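Local atomic coordinates of putative cathepsin d (Ixodes ricinus, PDB entry 5N7Q), a protein that probably cleaves proteins internally as an aspartic endopeptidase of the pepsin family and binds the inhibitor pepstatin A. Residues G4-P9 / Q147-E152. Residues are numbered along the deposited sequence; the frame is centred on the assembly and turned at random. Where two conformers were deposited one is given.
Sequences GPYPEP and QGLLGE
Tyr6 meets Leu149 through a hydroxyl-to-backbone hydrogen bond: OH of Tyr6 donates to O of Leu149 at 2.7 Å. The angle at the carbonyl oxygen, C=O to donor, is 131°, and the donor is tilted 17° from the carbonyl plane. Leu149 O approaches the rim of the phenol ring almost level with it, 3.2 Å from Tyr6 CE2. On the same edge the methyl CD1 of Leu150 comes within 3.9 Å of Tyr6 CE2. Leu149 CB stands off the ring plane, 3.7 Å from Tyr6 OH. On the opposite face Gly4 CA sits 3.5 Å above the plane, displaced toward the rim. The Gly4-Pro5 peptide bond is cis, consistent with the chain turning back so that Gly4 lies over the ring. Tyr6 CG lies beside the backbone N, anti to the carbonyl carbon (chi1 -47°), which carries the ring toward the 147-152 turn.

The acceptor belongs to a type I turn from Gly148 to Gly151, closed by Gly151 N to Gly148 O at 3.1 Å. Met144 of helix 140-146 touches both Tyr6 and Leu150, and a Glu3-Leu149 backbone hydrogen bond adds a second link. Away from the predicted catalytic aspartates, the contact joins a helix end closed by a Schellman motif at Gly148 to the first strand of the pepsin-like fold, 6-13, which pairs with 170-174 in the family's antiparallel interdomain sheet.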
loop_
_atom_site.group_PDB
_atom_site.type_symbol
_atom_site.label_atom_id
_atom_site.label_comp_id
_atom_site.label_asym_id
_atom_site.label_seq_id
_atom_site.Cartn_x
_atom_site.Cartn_y
_atom_site.Cartn_z
ATOM N N GLY A 4 -4.472 21.831 8.440
ATOM C CA GLY A 4 -4.056 21.121 7.202
ATOM C C GLY A 4 -4.880 21.594 5.998
ATOM O O GLY A 4 -5.334 22.735 5.984
ATOM N N PRO A 5 -5.082 20.778 4.966
ATOM C CA PRO A 5 -4.558 19.412 4.811
ATOM C C PRO A 5 -3.087 19.413 4.413
ATOM O O PRO A 5 -2.517 20.469 4.103
ATOM C CB PRO A 5 -5.425 18.869 3.685
ATOM C CG PRO A 5 -5.585 20.064 2.793
ATOM C CD PRO A 5 -5.819 21.206 3.756
ATOM N N TYR A 6 -2.481 18.233 4.416
ATOM C CA TYR A 6 -1.034 18.090 4.166
ATOM C C TYR A 6 -0.822 17.161 2.974
ATOM O O TYR A 6 -0.978 15.951 3.112
ATOM C CB TYR A 6 -0.274 17.560 5.405
ATOM C CG TYR A 6 -0.669 18.297 6.656
ATOM C CD1 TYR A 6 -0.087 19.516 6.999
ATOM C CD2 TYR A 6 -1.650 17.782 7.465
ATOM C CE1 TYR A 6 -0.482 20.188 8.141
ATOM C CE2 TYR A 6 -2.055 18.429 8.617
ATOM C CZ TYR A 6 -1.465 19.627 8.962
ATOM O OH TYR A 6 -1.917 20.286 10.108
ATOM N N PRO A 7 -0.497 17.727 1.791
ATOM C CA PRO A 7 -0.249 16.880 0.621
ATOM C C PRO A 7 1.127 16.261 0.662
ATOM O O PRO A 7 2.123 16.983 0.768
ATOM C CB PRO A 7 -0.405 17.847 -0.571
ATOM C CG PRO A 7 -0.099 19.176 -0.004
ATOM C CD PRO A 7 -0.459 19.161 1.436
ATOM N N GLU A 8 1.193 14.940 0.574
ATOM C CA GLU A 8 2.441 14.235 0.578
ATOM C C GLU A 8 2.704 13.681 -0.837
ATOM O O GLU A 8 2.012 12.764 -1.287
ATOM C CB GLU A 8 2.410 13.104 1.597
ATOM C CG GLU A 8 3.586 12.126 1.529
ATOM C CD GLU A 8 4.920 12.685 1.946
ATOM O OE1 GLU A 8 4.972 13.859 2.378
ATOM O OE2 GLU A 8 5.934 11.935 1.863
ATOM N N PRO A 9 3.682 14.254 -1.545
ATOM C CA PRO A 9 3.945 13.801 -2.914
ATOM C C PRO A 9 4.695 12.496 -2.966
ATOM O O PRO A 9 5.652 12.313 -2.210
ATOM C CB PRO A 9 4.802 14.923 -3.488
ATOM C CG PRO A 9 5.557 15.407 -2.308
ATOM C CD PRO A 9 4.619 15.338 -1.153
ATOM N N GLN A 147 -3.277 15.001 18.019
ATOM C CA GLN A 147 -2.763 16.370 18.076
ATOM C C GLN A 147 -3.645 17.397 17.329
ATOM O O GLN A 147 -3.265 18.569 17.215
ATOM C CB GLN A 147 -1.315 16.386 17.566
ATOM C CG GLN A 147 -0.421 15.553 18.477
ATOM C CD GLN A 147 0.997 15.371 17.975
ATOM O OE1 GLN A 147 1.608 16.298 17.471
ATOM N NE2 GLN A 147 1.558 14.178 18.187
ATOM N N GLY A 148 -4.791 16.933 16.810
ATOM C CA GLY A 148 -5.759 17.763 16.129
ATOM C C GLY A 148 -5.301 18.357 14.826
ATOM O O GLY A 148 -5.901 19.329 14.329
ATOM N N LEU A 149 -4.297 17.750 14.198
ATOM C CA LEU A 149 -3.670 18.364 13.029
ATOM C C LEU A 149 -4.530 18.327 11.766
ATOM O O LEU A 149 -4.263 19.064 10.834
ATOM C CB LEU A 149 -2.327 17.697 12.738
ATOM C CG LEU A 149 -1.319 17.723 13.888
ATOM C CD1 LEU A 149 -0.048 17.020 13.471
ATOM C CD2 LEU A 149 -1.052 19.161 14.315
ATOM N N LEU A 150 -5.558 17.488 11.750
ATOM C CA LEU A 150 -6.492 17.410 10.619
ATOM C C LEU A 150 -7.773 18.203 10.858
ATOM O O LEU A 150 -8.720 18.135 10.060
ATOM C CB LEU A 150 -6.873 15.956 10.324
ATOM C CG LEU A 150 -5.779 14.931 9.983
ATOM C CD1 LEU A 150 -4.616 15.554 9.229
ATOM C CD2 LEU A 150 -5.277 14.160 11.187
ATOM N N GLY A 151 -7.836 18.967 11.936
ATOM C CA GLY A 151 -9.078 19.644 12.239
ATOM C C GLY A 151 -10.162 18.628 12.485
ATOM O O GLY A 151 -9.975 17.687 13.279
ATOM N N GLU A 152 -11.282 18.798 11.788
ATOM C CA GLU A 152 -12.428 17.896 11.870
ATOM C C GLU A 152 -12.558 16.901 10.715
ATOM O O GLU A 152 -13.594 16.240 10.580
ATOM C CB GLU A 152 -13.705 18.719 11.952
ATOM C CG GLU A 152 -13.741 19.657 13.136
ATOM C CD GLU A 152 -13.918 18.899 14.417
ATOM O OE1 GLU A 152 -14.882 18.102 14.497
ATOM O OE2 GLU A 152 -13.088 19.084 15.334
#